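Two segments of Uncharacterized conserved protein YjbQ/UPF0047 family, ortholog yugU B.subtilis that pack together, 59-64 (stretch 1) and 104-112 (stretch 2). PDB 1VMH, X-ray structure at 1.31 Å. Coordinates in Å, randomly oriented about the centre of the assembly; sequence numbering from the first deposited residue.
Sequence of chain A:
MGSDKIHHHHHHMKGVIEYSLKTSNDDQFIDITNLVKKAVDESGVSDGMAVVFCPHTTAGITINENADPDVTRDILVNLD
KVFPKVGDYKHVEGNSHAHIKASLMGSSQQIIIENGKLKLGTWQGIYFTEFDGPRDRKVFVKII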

ATOM      1  N   ALA A  59      -1.135 -12.447  -5.534  1.00 12.84           N
ATOM      2  CA  ALA A  59      -1.532 -11.390  -6.437  1.00 13.73           C
ATOM      3  C   ALA A  59      -1.873 -10.151  -5.579  1.00 14.49           C
ATOM      4  O   ALA A  59      -1.952 -10.221  -4.358  1.00 14.40           O
ATOM      5  CB  ALA A  59      -2.679 -11.812  -7.293  1.00 14.63           C
ATOM      6  N   GLY A  60      -2.059  -9.023  -6.238  1.00 14.43           N
ATOM      7  CA  GLY A  60      -2.367  -7.800  -5.536  1.00 13.17           C
ATOM      8  C   GLY A  60      -3.113  -6.836  -6.437  1.00 13.21           C
ATOM      9  O   GLY A  60      -3.626  -7.215  -7.509  1.00 13.34           O
ATOM     10  N   ILE A  61      -3.243  -5.606  -5.942  1.00 11.36           N
ATOM     11  CA  ILE A  61      -3.925  -4.526  -6.669  1.00 11.43           C
ATOM     12  C   ILE A  61      -3.004  -3.319  -6.687  1.00 12.44           C
ATOM     13  O   ILE A  61      -2.404  -2.986  -5.670  1.00 12.99           O
ATOM     14  CB  ILE A  61      -5.250  -4.103  -5.994  1.00 12.52           C
ATOM     15  CG1 ILE A  61      -6.157  -5.320  -5.713  1.00 14.60           C
ATOM     16  CG2 ILE A  61      -5.961  -3.038  -6.813  1.00 13.96           C
ATOM     17  CD1 ILE A  61      -6.760  -6.042  -6.886  1.00 15.00           C
ATOM     18  N   THR A  62      -2.859  -2.665  -7.825  1.00 12.34           N
ATOM     19  CA  THR A  62      -2.152  -1.399  -7.870  1.00 13.30           C
ATOM     20  C   THR A  62      -2.850  -0.431  -8.800  1.00 12.14           C
ATOM     21  O   THR A  62      -3.770  -0.815  -9.503  1.00 13.79           O
ATOM     22  CB  THR A  62      -0.680  -1.554  -8.327  1.00 13.89           C
ATOM     23  OG1 THR A  62       0.053  -0.360  -7.952  1.00 13.49           O
ATOM     24  CG2 THR A  62      -0.571  -1.809  -9.800  1.00 14.49           C
ATOM     25  N   ILE A  63      -2.445   0.826  -8.790  1.00 13.08           N
ATOM     26  CA  ILE A  63      -3.019   1.856  -9.715  1.00 12.33           C
ATOM     27  C   ILE A  63      -1.838   2.443 -10.438  1.00 13.07           C
ATOM     28  O   ILE A  63      -0.887   2.872  -9.780  1.00 14.22           O
ATOM     29  CB  ILE A  63      -3.821   2.901  -8.927  1.00 14.14           C
ATOM     30  CG1 ILE A  63      -5.027   2.223  -8.239  1.00 14.32           C
ATOM     31  CG2 ILE A  63      -4.277   4.049  -9.801  1.00 14.84           C
ATOM     32  CD1 ILE A  63      -5.971   3.105  -7.431  1.00 16.48           C
ATOM     33  N   ASN A  64      -1.868   2.478 -11.761  1.00 12.17           N
ATOM     34  CA  ASN A  64      -0.706   2.969 -12.477  1.00 13.58           C
ATOM     35  C   ASN A  64      -1.114   3.292 -13.907  1.00 13.91           C
ATOM     36  O   ASN A  64      -2.297   3.284 -14.246  1.00 13.51           O
ATOM     37  CB  ASN A  64       0.497   2.011 -12.356  1.00 16.13           C
ATOM     38  CG  ASN A  64       1.833   2.745 -12.310  1.00 13.74           C
ATOM     39  OD1 ASN A  64       2.162   3.473 -13.247  1.00 13.86           O
ATOM     40  ND2 ASN A  64       2.591   2.580 -11.213  1.00 16.19           N
ATOM     41  N   LEU A 104       4.198  -6.081  -1.836  1.00 13.46           N
ATOM     42  CA  LEU A 104       4.716  -4.799  -2.309  1.00 15.24           C
ATOM     43  C   LEU A 104       3.705  -3.978  -3.069  1.00 13.73           C
ATOM     44  O   LEU A 104       3.669  -2.731  -2.944  1.00 13.89           O
ATOM     45  CB  LEU A 104       5.960  -4.980  -3.178  1.00 13.48           C
ATOM     46  CG  LEU A 104       7.226  -5.515  -2.508  1.00 15.35           C
ATOM     47  CD1 LEU A 104       8.337  -5.866  -3.495  1.00 16.54           C
ATOM     48  CD2 LEU A 104       7.768  -4.575  -1.476  1.00 17.41           C
ATOM     49  N   MET A 105       2.891  -4.617  -3.883  1.00 13.50           N
ATOM     50  CA  MET A 105       1.809  -3.897  -4.583  1.00 13.00           C
ATOM     51  C   MET A 105       0.696  -3.523  -3.621  1.00 13.93           C
ATOM     52  O   MET A 105       0.149  -2.406  -3.670  1.00 15.36           O
ATOM     53  CB  MET A 105       1.240  -4.744  -5.735  1.00 13.06           C
ATOM     54  CG  MET A 105       2.238  -5.020  -6.845  1.00 13.78           C
ATOM     55  SD  MET A 105       2.825  -3.553  -7.719  1.00 15.15           S
ATOM     56  CE  MET A 105       4.342  -3.202  -6.818  1.00 15.72           C
ATOM     57  N   GLY A 106       0.318  -4.450  -2.751  1.00 14.02           N
ATOM     58  CA  GLY A 106      -0.782  -4.288  -1.849  1.00 15.07           C
ATOM     59  C   GLY A 106      -1.950  -5.215  -2.112  1.00 13.99           C
ATOM     60  O   GLY A 106      -2.194  -5.659  -3.230  1.00 14.03           O
ATOM     61  N   SER A 107      -2.681  -5.495  -1.029  1.00 12.09           N
ATOM     62  CA  SER A 107      -3.857  -6.359  -1.060  1.00 12.54           C
ATOM     63  C   SER A 107      -5.124  -5.626  -1.488  1.00 13.32           C
ATOM     64  O   SER A 107      -6.066  -6.278  -1.932  1.00 13.09           O
ATOM     65  CB  SER A 107      -4.064  -6.996   0.325  1.00 13.27           C
ATOM     66  OG  SER A 107      -4.153  -5.987   1.344  1.00 14.14           O
ATOM     67  N   SER A 108      -5.123  -4.301  -1.459  1.00 13.52           N
ATOM     68  CA  SER A 108      -6.270  -3.510  -1.896  1.00 13.86           C
ATOM     69  C   SER A 108      -5.827  -2.134  -2.303  1.00 15.40           C
ATOM     70  O   SER A 108      -4.734  -1.662  -1.952  1.00 14.99           O
ATOM     71  CB  SER A 108      -7.312  -3.400  -0.780  1.00 15.10           C
ATOM     72  OG  SER A 108      -6.861  -2.542   0.262  1.00 16.83           O
ATOM     73  N   GLN A 109      -6.672  -1.496  -3.089  1.00 13.79           N
ATOM     74  CA  GLN A 109      -6.559  -0.082  -3.315  1.00 12.06           C
ATOM     75  C   GLN A 109      -7.962   0.529  -3.226  1.00 11.97           C
ATOM     76  O   GLN A 109      -9.006  -0.146  -3.357  1.00 15.09           O
ATOM     77  CB  GLN A 109      -5.891   0.243  -4.644  1.00 14.18           C
ATOM     78  CG  GLN A 109      -4.512  -0.379  -4.827  1.00 14.08           C
ATOM     79  CD  GLN A 109      -3.476   0.135  -3.878  1.00 14.28           C
ATOM     80  OE1 GLN A 109      -3.640   1.189  -3.259  1.00 16.90           O
ATOM     81  NE2 GLN A 109      -2.350  -0.592  -3.786  1.00 15.63           N
ATOM     82  N   GLN A 110      -7.992   1.848  -3.100  1.00 14.26           N
ATOM     83  CA  GLN A 110      -9.260   2.569  -3.019  1.00 14.41           C
ATOM     84  C   GLN A 110      -9.211   3.826  -3.859  1.00 14.11           C
ATOM     85  O   GLN A 110      -8.140   4.419  -4.074  1.00 15.65           O
ATOM     86  CB  GLN A 110      -9.741   2.781  -1.594  1.00 18.62           C
ATOM     87  CG  GLN A 110      -8.907   3.634  -0.742  1.00 20.09           C
ATOM     88  CD  GLN A 110      -9.537   3.808   0.651  1.00 19.16           C
ATOM     89  OE1 GLN A 110     -10.768   3.564   0.887  1.00 22.75           O
ATOM     90  NE2 GLN A 110      -8.700   4.175   1.575  1.00 21.71           N
ATOM     91  N   ILE A 111     -10.380   4.178  -4.405  1.00 13.50           N
ATOM     92  CA  ILE A 111     -10.511   5.271  -5.343  1.00 13.57           C
ATOM     93  C   ILE A 111     -11.724   6.100  -4.909  1.00 12.89           C
ATOM     94  O   ILE A 111     -12.779   5.570  -4.556  1.00 12.80           O
ATOM     95  CB  ILE A 111     -10.700   4.734  -6.779  1.00 12.85           C
ATOM     96  CG1 ILE A 111      -9.598   3.722  -7.141  1.00 16.35           C
ATOM     97  CG2 ILE A 111     -10.751   5.883  -7.800  1.00 14.48           C
ATOM     98  CD1 ILE A 111      -9.945   2.282  -6.826  1.00 18.74           C
ATOM     99  N   ILE A 112     -11.582   7.409  -4.969  1.00 12.89           N
ATOM    100  CA  ILE A 112     -12.654   8.312  -4.645  1.00 14.22           C
ATOM    101  C   ILE A 112     -13.680   8.262  -5.755  1.00 13.12           C
ATOM    102  O   ILE A 112     -13.330   8.192  -6.962  1.00 12.83           O
ATOM    103  CB  ILE A 112     -12.120   9.723  -4.498  1.00 13.76           C
ATOM    104  CG1 ILE A 112     -11.190   9.807  -3.275  1.00 15.27           C
ATOM    105  CG2 ILE A 112     -13.262  10.738  -4.332  1.00 15.30           C
ATOM    106  CD1 ILE A 112     -10.173  11.009  -3.318  1.00 15.68           C
TER
HETATM  107  O   HOH W   1       0.457  -0.262  -5.347  1.00 10.53           O

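Two hydrogen bonds, both made by the backbone of Ile61, fasten the strand 59-64 to the segment that leaves a helix at Met105 and enters the strand 108-112. Ile61 N donates to Gly106 O (2.9 Å, 161° at the hydrogen), and Ile61 O accepts from Gln109 NE2 (3.0 Å, 166°). The second bond is thus supplied by a side chain: with chi1 and chi2 both m, Gln109 folds its amide back toward the turn and does the work of a backbone donor. Ile61 O also lies 3.3 Å from Met105 O, but both are acceptors and make no bond to each other.

A water adds a bridge, donating to Met105 O at 2.7 Å and hydrogen-bonding Thr62 OG1 at 2.6 Å.

Two glycines, one in the turn and one in the strand, permit the close approach. Gly106, the first residue to leave the helix, has phi/psi of 114/153, at which a CB would be jammed against the preceding carbonyl oxygen. In the strand, Gly60 brings its CA to 3.2 Å from Gly106 O; an ideal CB here would point toward the turn and fall 2.6 Å from that same oxygen, a clash.

Apolar packing completes the contact, which buries 384 Å² over both sides. Ile61, the residue most covered, points toward the second stretch and lays CG2 3.6 Å from CG of Gln109, so the glutamine serves through its aliphatic portion as well as its amide. Ile63 also points across; its extended chi2 (t) carries CD1 to 3.7 Å from CG1 of Ile111 and 4.0 Å from CB of Gln109. Met105 starts toward the strand, then its end leads away, with SD passing 4.1 Å from CB of Thr62. Ser107, Ser108 and Gln110 direct their CB atoms away and meet the strand through their backbone, as where Ser107 O lies 3.9 Å from Ile61 CG1.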